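Local structure of 190aa long hypothetical protein (Pyrococcus horikoshii, 2DDZ) at residues I14-S19 with K133-L138; S23-R28 with V38-K43; V69-E74 with E166-A171; S86-L91 with S123-S128. The protein is of unknown function; it belongs to a family of uncharacterised proteins in the class II tRNA synthetase clan and assembles as a hexamer. One frame throughout, in Å; residues are numbered along the deposited sequence.

Contact 1 (I14-S19 with K133-L138)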
loop_
_atom_site.group_PDB
_atom_site.type_symbol
_atom_site.label_atom_id
_atom_site.label_comp_id
_atom_site.label_asym_id
_atom_site.label_seq_id
_atom_site.Cartn_x
_atom_site.Cartn_y
_atom_site.Cartn_z
ATOM N N ILE E 14 28.168 -13.181 18.793
ATOM C CA ILE E 14 28.090 -11.985 17.974
ATOM C C ILE E 14 27.470 -10.932 18.868
ATOM O O ILE E 14 26.436 -11.189 19.486
ATOM C CB ILE E 14 27.180 -12.193 16.753
ATOM C CG1 ILE E 14 27.718 -13.325 15.877
ATOM C CG2 ILE E 14 27.119 -10.918 15.948
ATOM C CD1 ILE E 14 29.141 -13.073 15.410
ATOM N N ASP E 15 28.096 -9.758 18.957
ATOM C CA ASP E 15 27.567 -8.693 19.806
ATOM C C ASP E 15 26.558 -7.790 19.084
ATOM O O ASP E 15 26.716 -7.456 17.908
ATOM C CB ASP E 15 28.707 -7.838 20.381
ATOM C CG ASP E 15 29.722 -8.664 21.176
ATOM O OD1 ASP E 15 29.304 -9.527 21.979
ATOM O OD2 ASP E 15 30.941 -8.443 21.000
ATOM N N TYR E 16 25.518 -7.396 19.806
ATOM C CA TYR E 16 24.482 -6.532 19.254
ATOM C C TYR E 16 24.727 -5.076 19.647
ATOM O O TYR E 16 24.629 -4.718 20.819
ATOM C CB TYR E 16 23.113 -6.977 19.773
ATOM C CG TYR E 16 21.956 -6.161 19.245
ATOM C CD1 TYR E 16 21.613 -6.198 17.895
ATOM C CD2 TYR E 16 21.208 -5.344 20.097
ATOM C CE1 TYR E 16 20.554 -5.439 17.404
ATOM C CE2 TYR E 16 20.148 -4.584 19.620
ATOM C CZ TYR E 16 19.829 -4.636 18.272
ATOM O OH TYR E 16 18.798 -3.883 17.780
ATOM N N ASP E 17 25.059 -4.237 18.673
ATOM C CA ASP E 17 25.277 -2.825 18.959
ATOM C C ASP E 17 24.149 -2.015 18.304
ATOM O O ASP E 17 24.238 -0.787 18.158
ATOM C CB ASP E 17 26.652 -2.378 18.447
ATOM C CG ASP E 17 26.756 -2.380 16.935
ATOM O OD1 ASP E 17 26.181 -3.278 16.285
ATOM O OD2 ASP E 17 27.436 -1.484 16.393
ATOM N N GLY E 18 23.085 -2.733 17.936
ATOM C CA GLY E 18 21.924 -2.133 17.307
ATOM C C GLY E 18 21.911 -2.143 15.785
ATOM O O GLY E 18 20.835 -2.109 15.179
ATOM N N SER E 19 23.085 -2.202 15.157
ATOM C CA SER E 19 23.162 -2.166 13.695
ATOM C C SER E 19 22.595 -3.390 12.979
ATOM O O SER E 19 22.443 -3.381 11.759
ATOM C CB SER E 19 24.609 -1.915 13.229
ATOM O OG SER E 19 25.460 -3.007 13.541
ATOM N N LYS E 133 11.540 -5.033 10.346
ATOM C CA LYS E 133 12.691 -5.441 11.133
ATOM C C LYS E 133 12.375 -5.466 12.611
ATOM O O LYS E 133 11.958 -4.457 13.180
ATOM C CB LYS E 133 13.870 -4.495 10.886
ATOM C CG LYS E 133 14.589 -4.770 9.591
ATOM C CD LYS E 133 15.093 -6.209 9.566
ATOM C CE LYS E 133 16.129 -6.495 10.671
ATOM N NZ LYS E 133 17.547 -6.388 10.200
ATOM N N ILE E 134 12.602 -6.620 13.233
ATOM C CA ILE E 134 12.332 -6.814 14.657
ATOM C C ILE E 134 13.513 -7.357 15.461
ATOM O O ILE E 134 14.223 -8.247 15.011
ATOM C CB ILE E 134 11.172 -7.834 14.877
ATOM C CG1 ILE E 134 9.895 -7.374 14.178
ATOM C CG2 ILE E 134 10.932 -8.039 16.360
ATOM C CD1 ILE E 134 9.739 -5.890 14.140
ATOM N N HIS E 135 13.717 -6.829 16.660
ATOM C CA HIS E 135 14.760 -7.352 17.528
ATOM C C HIS E 135 14.178 -7.759 18.871
ATOM O O HIS E 135 13.327 -7.073 19.422
ATOM C CB HIS E 135 15.887 -6.343 17.798
ATOM C CG HIS E 135 16.859 -6.805 18.849
ATOM N ND1 HIS E 135 16.780 -6.411 20.167
ATOM C CD2 HIS E 135 17.889 -7.687 18.785
ATOM C CE1 HIS E 135 17.715 -7.029 20.870
ATOM N NE2 HIS E 135 18.400 -7.808 20.056
ATOM N N ILE E 136 14.625 -8.896 19.383
ATOM C CA ILE E 136 14.198 -9.347 20.698
ATOM C C ILE E 136 15.484 -9.743 21.391
ATOM O O ILE E 136 16.354 -10.356 20.779
ATOM C CB ILE E 136 13.290 -10.590 20.678
ATOM C CG1 ILE E 136 11.941 -10.277 20.030
ATOM C CG2 ILE E 136 13.094 -11.091 22.105
ATOM C CD1 ILE E 136 12.018 -10.215 18.533
ATOM N N GLY E 137 15.601 -9.378 22.662
ATOM C CA GLY E 137 16.787 -9.708 23.421
ATOM C C GLY E 137 16.380 -10.239 24.775
ATOM O O GLY E 137 15.502 -9.677 25.418
ATOM N N LEU E 138 16.991 -11.340 25.198
ATOM C CA LEU E 138 16.680 -11.916 26.500
ATOM C C LEU E 138 17.972 -11.985 27.295
ATOM O O LEU E 138 18.963 -12.548 26.822
ATOM C CB LEU E 138 16.092 -13.323 26.356
ATOM C CG LEU E 138 14.831 -13.510 25.504
ATOM C CD1 LEU E 138 14.411 -14.968 25.578
ATOM C CD2 LEU E 138 13.697 -12.603 26.003
#
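The Tyr16 ring is sandwiched: NE2 of His135 lies over the centre of one face, and the backbone N of Gly18 over the centre of the other, 3.5 Å above the ring plane. Tyr16 and His135 form an offset stack with planes only 1° from parallel and ring centroids 3.9 Å apart. It lays the loop between strand 5-8 and helix 25-30 over strand 131-139 of a mixed beta sheet, consistent with the antiparallel core of class II tRNA synthetases. Both rings reach in from well-separated backbones, each with CG anti to its own backbone N (chi1 -179° for Tyr16, 172° for His135), which brings the two rings together between them. His135 NE2 and CE1 lie nearest Tyr16 CD2 and CE2, while Tyr16 OH reaches out over His135 CG at 3.7 Å. His135 NE2 is also hydrogen-bonded to His70 ND1, which should limit turning of the ring. The phenol OH is hydrogen-bonded to a glycerol, probably from the crystallisation liquor. A leucine in place of Tyr16 would probably leave this face of His135 without its stacking partner and lose the hydrogen bond to the glycerol. Gly18 adopts a positive phi at which a side chain would run into the preceding carbonyl oxygen. Asp17 has two partners: OD2 forms a salt bridge with Lys47, and OD1 is met on its syn side by Ser19 OG at 2.9 Å.

Contact 2 (S23-R28 with V38-K43)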
loop_
_atom_site.group_PDB
_atom_site.type_symbol
_atom_site.label_atom_id
_atom_site.label_comp_id
_atom_site.label_asym_id
_atom_site.label_seq_id
_atom_site.Cartn_x
_atom_site.Cartn_y
_atom_site.Cartn_z
ATOM N N SER E 23 18.145 -3.097 7.355
ATOM C CA SER E 23 17.630 -3.959 6.306
ATOM C C SER E 23 18.716 -4.749 5.608
ATOM O O SER E 23 19.830 -4.262 5.416
ATOM C CB SER E 23 16.831 -3.152 5.267
ATOM O OG SER E 23 17.642 -2.226 4.559
ATOM N N HIS E 24 18.360 -5.972 5.228
ATOM C CA HIS E 24 19.247 -6.890 4.531
ATOM C C HIS E 24 20.439 -7.328 5.380
ATOM O O HIS E 24 21.412 -7.848 4.858
ATOM C CB HIS E 24 19.728 -6.266 3.218
ATOM C CG HIS E 24 18.663 -6.161 2.166
ATOM N ND1 HIS E 24 18.221 -7.248 1.440
ATOM C CD2 HIS E 24 17.983 -5.090 1.691
ATOM C CE1 HIS E 24 17.320 -6.849 0.558
ATOM N NE2 HIS E 24 17.158 -5.545 0.690
ATOM N N TRP E 25 20.345 -7.141 6.694
ATOM C CA TRP E 25 21.432 -7.532 7.583
ATOM C C TRP E 25 21.801 -9.015 7.424
ATOM O O TRP E 25 22.959 -9.353 7.171
ATOM C CB TRP E 25 21.058 -7.249 9.034
ATOM C CG TRP E 25 22.139 -7.609 9.993
ATOM C CD1 TRP E 25 23.327 -6.966 10.159
ATOM C CD2 TRP E 25 22.152 -8.721 10.896
ATOM N NE1 TRP E 25 24.082 -7.607 11.110
ATOM C CE2 TRP E 25 23.387 -8.688 11.580
ATOM C CE3 TRP E 25 21.242 -9.742 11.192
ATOM C CZ2 TRP E 25 23.737 -9.638 12.548
ATOM C CZ3 TRP E 25 21.591 -10.693 12.161
ATOM C CH2 TRP E 25 22.829 -10.631 12.824
ATOM N N ALA E 26 20.803 -9.887 7.575
ATOM C CA ALA E 26 20.991 -11.323 7.448
ATOM C C ALA E 26 21.560 -11.709 6.085
ATOM O O ALA E 26 22.431 -12.570 5.996
ATOM C CB ALA E 26 19.654 -12.063 7.690
ATOM N N TYR E 27 21.071 -11.080 5.022
ATOM C CA TYR E 27 21.538 -11.411 3.689
ATOM C C TYR E 27 22.937 -10.886 3.426
ATOM O O TYR E 27 23.755 -11.552 2.780
ATOM C CB TYR E 27 20.556 -10.885 2.638
ATOM C CG TYR E 27 20.950 -11.223 1.218
ATOM C CD1 TYR E 27 21.108 -12.552 0.811
ATOM C CD2 TYR E 27 21.217 -10.212 0.292
ATOM C CE1 TYR E 27 21.533 -12.867 -0.479
ATOM C CE2 TYR E 27 21.639 -10.512 -1.003
ATOM C CZ TYR E 27 21.800 -11.839 -1.380
ATOM O OH TYR E 27 22.253 -12.122 -2.645
ATOM N N ARG E 28 23.235 -9.701 3.943
ATOM C CA ARG E 28 24.558 -9.108 3.747
ATOM C C ARG E 28 25.640 -9.910 4.458
ATOM O O ARG E 28 26.704 -10.154 3.898
ATOM C CB ARG E 28 24.568 -7.675 4.279
ATOM C CG ARG E 28 24.350 -6.622 3.228
ATOM C CD ARG E 28 24.468 -5.210 3.819
ATOM N NE ARG E 28 23.313 -4.725 4.603
ATOM C CZ ARG E 28 23.237 -4.682 5.938
ATOM N NH1 ARG E 28 22.149 -4.201 6.516
ATOM N NH2 ARG E 28 24.230 -5.122 6.699
ATOM N N VAL E 38 17.451 -14.820 12.591
ATOM C CA VAL E 38 18.829 -15.142 12.938
ATOM C C VAL E 38 18.950 -15.041 14.452
ATOM O O VAL E 38 18.675 -13.999 15.037
ATOM C CB VAL E 38 19.823 -14.151 12.301
ATOM C CG1 VAL E 38 21.256 -14.528 12.693
ATOM C CG2 VAL E 38 19.665 -14.154 10.787
ATOM N N VAL E 39 19.367 -16.132 15.081
ATOM C CA VAL E 39 19.502 -16.177 16.532
ATOM C C VAL E 39 20.947 -16.347 16.933
ATOM O O VAL E 39 21.646 -17.228 16.435
ATOM C CB VAL E 39 18.667 -17.325 17.103
ATOM C CG1 VAL E 39 18.772 -17.360 18.610
ATOM C CG2 VAL E 39 17.212 -17.155 16.656
ATOM N N PHE E 40 21.397 -15.482 17.831
ATOM C CA PHE E 40 22.762 -15.541 18.315
ATOM C C PHE E 40 22.851 -15.111 19.774
ATOM O O PHE E 40 21.851 -14.743 20.399
ATOM C CB PHE E 40 23.673 -14.657 17.463
ATOM C CG PHE E 40 23.197 -13.237 17.327
ATOM C CD1 PHE E 40 22.053 -12.948 16.588
ATOM C CD2 PHE E 40 23.897 -12.187 17.918
ATOM C CE1 PHE E 40 21.627 -11.623 16.407
ATOM C CE2 PHE E 40 23.481 -10.850 17.744
ATOM C CZ PHE E 40 22.337 -10.570 16.994
ATOM N N ARG E 41 24.065 -15.167 20.314
ATOM C CA ARG E 41 24.314 -14.789 21.693
ATOM C C ARG E 41 25.531 -13.872 21.755
ATOM O O ARG E 41 26.459 -13.986 20.946
ATOM C CB ARG E 41 24.534 -16.042 22.549
ATOM C CG ARG E 41 24.636 -15.790 24.047
ATOM C CD ARG E 41 24.857 -17.109 24.795
ATOM N NE ARG E 41 25.058 -16.939 26.236
ATOM C CZ ARG E 41 25.329 -17.932 27.083
ATOM N NH1 ARG E 41 25.435 -19.180 26.644
ATOM N NH2 ARG E 41 25.493 -17.680 28.375
ATOM N N GLY E 42 25.516 -12.944 22.707
ATOM C CA GLY E 42 26.628 -12.024 22.834
ATOM C C GLY E 42 26.284 -10.844 23.713
ATOM O O GLY E 42 25.270 -10.859 24.421
ATOM N N LYS E 43 27.135 -9.825 23.671
ATOM C CA LYS E 43 26.941 -8.614 24.457
ATOM C C LYS E 43 25.921 -7.695 23.800
ATOM O O LYS E 43 25.635 -7.801 22.600
ATOM C CB LYS E 43 28.256 -7.846 24.589
ATOM C CG LYS E 43 29.370 -8.605 25.275
ATOM C CD LYS E 43 30.655 -7.791 25.286
ATOM C CE LYS E 43 31.792 -8.589 25.904
ATOM N NZ LYS E 43 32.032 -9.867 25.160
#
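Ala26, in the first turn of helix 25-30, comes closest to Val38 of strand 36-45, with their CA atoms 7.0 Å apart. The pairing lies within a beta-alpha-beta unit in which strands 5-8 and 36-45 run parallel and helix 25-30 belongs to the connection between them. All the contacts between helix and strand are apolar. Ala26 CB meets Val38 CG2 at 3.7 Å, the methyl that stands beside the backbone N, while the other methyl, CG1, turns to the indole of Trp25 and lies 3.9 Å from CZ3. One valine thus serves two consecutive helix residues with its two branches. Trp25 extends with CG anti to its backbone N (chi1 -179°), which carries the six-membered ring out to the strand. There Trp25 CH2 touches Phe40 CE1 at 3.9 Å; the rings approach from opposite directions and their planes make 39°, neither a stack nor an edge-to-face pair. Phe40 in turn stacks on His70, and Trp25 meets Phe30 edge-to-face, so the cluster continues into the pocket where guanidine is bound, about 4 Å from the Trp25 side chain. His24 takes the N-cap position, its backbone N held by the carboxylate of Glu74. Other subunits also meet this helix start: Ser23 OG bonds to the C-terminal Thr190 of one, and Arg28 O to Arg58 of another. The Arg28 guanidinium folds back over Trp25 CA, and its NH1 binds Ser23 O at 2.6 Å from above the carbonyl plane, 40° out of it.

Contact 3 (V69-E74 with E166-A171)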
loop_
_atom_site.group_PDB
_atom_site.type_symbol
_atom_site.label_atom_id
_atom_site.label_comp_id
_atom_site.label_asym_id
_atom_site.label_seq_id
_atom_site.Cartn_x
_atom_site.Cartn_y
_atom_site.Cartn_z
ATOM N N VAL E 69 20.630 -13.222 24.613
ATOM C CA VAL E 69 20.231 -14.029 23.458
ATOM C C VAL E 69 19.487 -13.037 22.542
ATOM O O VAL E 69 18.485 -12.435 22.950
ATOM C CB VAL E 69 19.265 -15.180 23.851
ATOM C CG1 VAL E 69 18.698 -15.833 22.596
ATOM C CG2 VAL E 69 20.000 -16.229 24.679
ATOM N N HIS E 70 19.980 -12.863 21.320
ATOM C CA HIS E 70 19.379 -11.921 20.375
ATOM C C HIS E 70 18.584 -12.582 19.261
ATOM O O HIS E 70 18.973 -13.638 18.742
ATOM C CB HIS E 70 20.472 -11.057 19.729
ATOM C CG HIS E 70 21.280 -10.264 20.708
ATOM N ND1 HIS E 70 20.809 -9.110 21.301
ATOM C CD2 HIS E 70 22.526 -10.460 21.205
ATOM C CE1 HIS E 70 21.729 -8.631 22.120
ATOM N NE2 HIS E 70 22.782 -9.432 22.079
ATOM N N TYR E 71 17.472 -11.957 18.887
ATOM C CA TYR E 71 16.658 -12.469 17.788
ATOM C C TYR E 71 16.496 -11.347 16.791
ATOM O O TYR E 71 15.984 -10.284 17.129
ATOM C CB TYR E 71 15.260 -12.908 18.240
ATOM C CG TYR E 71 15.237 -13.959 19.313
ATOM C CD1 TYR E 71 15.561 -13.638 20.628
ATOM C CD2 TYR E 71 14.872 -15.279 19.021
ATOM C CE1 TYR E 71 15.522 -14.598 21.638
ATOM C CE2 TYR E 71 14.831 -16.255 20.030
ATOM C CZ TYR E 71 15.158 -15.899 21.337
ATOM O OH TYR E 71 15.116 -16.828 22.344
ATOM N N ILE E 72 16.940 -11.574 15.566
ATOM C CA ILE E 72 16.813 -10.565 14.538
ATOM C C ILE E 72 15.945 -11.114 13.440
ATOM O O ILE E 72 16.293 -12.077 12.761
ATOM C CB ILE E 72 18.168 -10.148 13.993
ATOM C CG1 ILE E 72 18.837 -9.237 15.014
ATOM C CG2 ILE E 72 18.009 -9.423 12.659
ATOM C CD1 ILE E 72 20.286 -9.183 14.821
ATOM N N LEU E 73 14.793 -10.482 13.292
ATOM C CA LEU E 73 13.821 -10.886 12.316
ATOM C C LEU E 73 13.651 -9.879 11.184
ATOM O O LEU E 73 13.633 -8.667 11.414
ATOM C CB LEU E 73 12.494 -11.106 13.029
ATOM C CG LEU E 73 11.296 -11.473 12.163
ATOM C CD1 LEU E 73 11.568 -12.790 11.456
ATOM C CD2 LEU E 73 10.063 -11.569 13.040
ATOM N N GLU E 74 13.563 -10.387 9.955
ATOM C CA GLU E 74 13.333 -9.538 8.793
ATOM C C GLU E 74 12.287 -10.183 7.894
ATOM O O GLU E 74 12.396 -11.340 7.506
ATOM C CB GLU E 74 14.615 -9.273 7.998
ATOM C CG GLU E 74 14.411 -8.206 6.905
ATOM C CD GLU E 74 15.716 -7.558 6.444
ATOM O OE1 GLU E 74 16.768 -8.220 6.506
ATOM O OE2 GLU E 74 15.692 -6.391 5.995
ATOM N N GLU E 166 17.450 -22.893 20.694
ATOM C CA GLU E 166 16.955 -23.887 19.749
ATOM C C GLU E 166 15.427 -24.036 19.766
ATOM O O GLU E 166 14.777 -24.005 18.716
ATOM C CB GLU E 166 17.587 -25.253 20.057
ATOM C CG GLU E 166 17.408 -26.325 18.990
ATOM C CD GLU E 166 18.289 -26.086 17.781
ATOM O OE1 GLU E 166 19.368 -25.478 17.956
ATOM O OE2 GLU E 166 17.915 -26.513 16.665
ATOM N N ARG E 167 14.852 -24.207 20.956
ATOM C CA ARG E 167 13.410 -24.413 21.058
ATOM C C ARG E 167 12.565 -23.184 20.773
ATOM O O ARG E 167 11.500 -23.286 20.158
ATOM C CB ARG E 167 13.033 -24.962 22.440
ATOM C CG ARG E 167 11.630 -25.576 22.446
ATOM C CD ARG E 167 11.198 -26.043 23.822
ATOM N NE ARG E 167 12.327 -26.576 24.566
ATOM C CZ ARG E 167 12.240 -27.145 25.765
ATOM N NH1 ARG E 167 13.341 -27.594 26.363
ATOM N NH2 ARG E 167 11.065 -27.275 26.367
ATOM N N SER E 168 13.037 -22.028 21.232
ATOM C CA SER E 168 12.309 -20.782 21.018
ATOM C C SER E 168 12.395 -20.358 19.552
ATOM O O SER E 168 11.428 -19.821 19.011
ATOM C CB SER E 168 12.848 -19.682 21.948
ATOM O OG SER E 168 14.212 -19.407 21.683
ATOM N N ALA E 169 13.529 -20.617 18.901
ATOM C CA ALA E 169 13.670 -20.255 17.489
ATOM C C ALA E 169 12.627 -20.992 16.652
ATOM O O ALA E 169 11.981 -20.407 15.775
ATOM C CB ALA E 169 15.067 -20.598 16.996
ATOM N N LYS E 170 12.462 -22.279 16.937
ATOM C CA LYS E 170 11.495 -23.114 16.230
ATOM C C LYS E 170 10.071 -22.627 16.522
ATOM O O LYS E 170 9.206 -22.645 15.647
ATOM C CB LYS E 170 11.664 -24.574 16.679
ATOM C CG LYS E 170 10.870 -25.613 15.887
ATOM C CD LYS E 170 11.071 -27.006 16.489
ATOM C CE LYS E 170 10.352 -28.109 15.711
ATOM N NZ LYS E 170 10.989 -28.396 14.393
ATOM N N ALA E 171 9.834 -22.190 17.755
ATOM C CA ALA E 171 8.522 -21.693 18.173
ATOM C C ALA E 171 8.123 -20.430 17.416
ATOM O O ALA E 171 6.967 -20.269 17.029
ATOM C CB ALA E 171 8.525 -21.409 19.676
#
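Tyr71 of strand 68-75 points its phenol end-on at the helix, and Ser168 answers with its hydroxyl at the ring edge, in the plane of the ring. The bond runs from Tyr71 OH to Ser168 OG, 2.8 Å long. Ser168 OG also lies 3.6 Å from Tyr71 CE2, so it sits to that side of the hydroxyl rather than straight beyond it. The serine oxygen is placed between its backbone N and carbonyl carbon (chi1 62°), where it also bonds to the carbonyl O of Phe164 one turn earlier. Tyrosine to serine to main-chain carbonyl is thus a short relay, and it satisfies two hydroxyls that are both buried. A phenylalanine here would probably leave Ser168 OG without its donor and the strand without its polar tie to the helix. Backbones stay apart: the nearest CA atoms, those of Tyr71 and Ala169, are 8.3 Å from each other, and the phenol spans the interval. Its flanks are packed by hydrocarbon from several directions, with Leu37 and Val39 of strand 36-45, Ile136 and Leu138 of strand 131-139, and Phe164 and Leu172 of the helix all touching the side chain. Strand 68-75 runs antiparallel between those two strands, and helix 161-184 packs on this face of the sheet, meeting Val69 through Met165 and Leu73 through Ile176.

Contact 4 (S86-L91 with S123-S128)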
loop_
_atom_site.group_PDB
_atom_site.type_symbol
_atom_site.label_atom_id
_atom_site.label_comp_id
_atom_site.label_asym_id
_atom_site.label_seq_id
_atom_site.Cartn_x
_atom_site.Cartn_y
_atom_site.Cartn_z
ATOM N N SER E 86 2.374 -5.188 15.682
ATOM C CA SER E 86 1.502 -6.307 16.021
ATOM C C SER E 86 2.332 -7.585 16.097
ATOM O O SER E 86 2.377 -8.254 17.125
ATOM C CB SER E 86 0.398 -6.472 14.966
ATOM O OG SER E 86 -0.483 -5.363 14.958
ATOM N N LEU E 87 2.991 -7.905 14.993
ATOM C CA LEU E 87 3.821 -9.096 14.888
ATOM C C LEU E 87 4.846 -9.205 16.020
ATOM O O LEU E 87 5.067 -10.279 16.572
ATOM C CB LEU E 87 4.527 -9.090 13.530
ATOM C CG LEU E 87 5.155 -10.388 13.044
ATOM C CD1 LEU E 87 4.121 -11.508 13.021
ATOM C CD2 LEU E 87 5.709 -10.143 11.656
ATOM N N GLN E 88 5.474 -8.091 16.372
ATOM C CA GLN E 88 6.455 -8.101 17.447
ATOM C C GLN E 88 5.842 -8.547 18.782
ATOM O O GLN E 88 6.451 -9.304 19.535
ATOM C CB GLN E 88 7.061 -6.709 17.622
ATOM C CG GLN E 88 7.887 -6.560 18.882
ATOM C CD GLN E 88 7.842 -5.152 19.441
ATOM O OE1 GLN E 88 6.777 -4.527 19.492
ATOM N NE2 GLN E 88 8.992 -4.648 19.881
ATOM N N LYS E 89 4.644 -8.065 19.089
ATOM C CA LYS E 89 4.034 -8.439 20.348
ATOM C C LYS E 89 3.458 -9.855 20.324
ATOM O O LYS E 89 3.311 -10.488 21.364
ATOM C CB LYS E 89 3.017 -7.365 20.774
ATOM C CG LYS E 89 3.740 -6.149 21.402
ATOM C CD LYS E 89 2.878 -4.909 21.656
ATOM C CE LYS E 89 2.924 -3.908 20.496
ATOM N NZ LYS E 89 4.293 -3.357 20.230
ATOM N N LEU E 90 3.174 -10.372 19.132
ATOM C CA LEU E 90 2.673 -11.733 19.018
ATOM C C LEU E 90 3.826 -12.673 19.352
ATOM O O LEU E 90 3.639 -13.685 20.029
ATOM C CB LEU E 90 2.199 -12.027 17.600
ATOM C CG LEU E 90 1.763 -13.473 17.347
ATOM C CD1 LEU E 90 0.661 -13.895 18.330
ATOM C CD2 LEU E 90 1.276 -13.588 15.920
ATOM N N LEU E 91 5.018 -12.332 18.874
ATOM C CA LEU E 91 6.194 -13.156 19.114
ATOM C C LEU E 91 6.621 -13.129 20.588
ATOM O O LEU E 91 6.997 -14.163 21.140
ATOM C CB LEU E 91 7.351 -12.700 18.217
ATOM C CG LEU E 91 7.142 -12.747 16.701
ATOM C CD1 LEU E 91 8.413 -12.265 16.009
ATOM C CD2 LEU E 91 6.810 -14.159 16.260
ATOM N N SER E 123 13.093 -5.203 23.393
ATOM C CA SER E 123 12.616 -5.479 22.050
ATOM C C SER E 123 12.258 -4.201 21.329
ATOM O O SER E 123 12.034 -3.165 21.948
ATOM C CB SER E 123 11.375 -6.390 22.123
ATOM O OG SER E 123 10.906 -6.766 20.837
ATOM N N ILE E 124 12.205 -4.284 20.009
ATOM C CA ILE E 124 11.839 -3.146 19.210
ATOM C C ILE E 124 11.397 -3.631 17.845
ATOM O O ILE E 124 11.925 -4.620 17.323
ATOM C CB ILE E 124 13.017 -2.131 19.106
ATOM C CG1 ILE E 124 12.442 -0.711 18.973
ATOM C CG2 ILE E 124 13.934 -2.478 17.931
ATOM C CD1 ILE E 124 11.711 -0.496 17.680
ATOM N N ALA E 125 10.397 -2.954 17.289
ATOM C CA ALA E 125 9.865 -3.294 15.972
ATOM C C ALA E 125 9.798 -2.050 15.113
ATOM O O ALA E 125 9.348 -1.008 15.573
ATOM C CB ALA E 125 8.475 -3.888 16.104
ATOM N N THR E 126 10.224 -2.157 13.863
ATOM C CA THR E 126 10.173 -1.007 12.985
ATOM C C THR E 126 10.219 -1.424 11.521
ATOM O O THR E 126 10.057 -2.594 11.196
ATOM C CB THR E 126 11.326 -0.000 13.289
ATOM O OG1 THR E 126 11.152 1.173 12.488
ATOM C CG2 THR E 126 12.686 -0.613 12.988
ATOM N N VAL E 127 10.407 -0.466 10.628
ATOM C CA VAL E 127 10.450 -0.795 9.215
ATOM C C VAL E 127 11.554 -0.037 8.523
ATOM O O VAL E 127 12.100 0.938 9.065
ATOM C CB VAL E 127 9.114 -0.435 8.478
ATOM C CG1 VAL E 127 7.925 -1.079 9.174
ATOM C CG2 VAL E 127 8.955 1.075 8.404
ATOM N N SER E 128 11.866 -0.511 7.321
ATOM C CA SER E 128 12.861 0.090 6.443
ATOM C C SER E 128 12.059 0.319 5.159
ATOM O O SER E 128 10.932 -0.148 5.045
ATOM C CB SER E 128 14.006 -0.886 6.162
ATOM O OG SER E 128 13.575 -1.932 5.318
#
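Gln88 and Ser123 supply the hydrogen bond of this contact: Gln88 NE2 donates to Ser123 OG at 3.0 Å, with an angle of 141° at the hydrogen and the oxygen tilted 26° out of the amide plane. Ser123 OG bonds in addition to the carbonyl O of His135, so the hydroxyl links the glutamine to the next strand. The other end of the amide is used as well. Lys89 NZ approaches Gln88 OE1 at 2.8 Å, nearly in line with the C=O bond, which, with the bond at NE2, should hold the amide in this orientation; the same ammonium forms a salt bridge with Asp182 of a neighbouring subunit. Helix 81-100 packs here on strand 118-128 of the mixed sheet, the two segments running roughly antiparallel at 152° with axes 8.3 Å apart. Apolar contact comes from Ala125, whose methyl lies against the glutamine chain: Gln88 CB lies 3.5 Å from Ala125 CB, and Gln88 CD lies 3.6 Å from the same methyl. Close without bonding, Gln88 NE2 stands 3.2 Å from the backbone N of Ile124; both are donors, so no bond forms.

In the fold
Contacts 1 and 2 lie on one face of the sheet, contacts 3 and 4 on the other. The first two are buried and joined by rings: His70 meets Tyr16 and His135 of contact 1 and Phe40 of contact 2, and Asp15 OD1 bonds to Lys43 N. Guanidine bound beside Ile14 and near Trp25 is consistent with a pocket on this side. Contact 3, also buried, relies on a hydroxyl pair; contact 4, only partly buried, lies against another subunit and relies on an amide-to-hydroxyl bond and a methyl. Strand 131-139 of contact 1 pairs with 68-75 of contact 3 and 118-128 of contact 4, while 36-45 of contact 2 pairs with the other edge of 68-75.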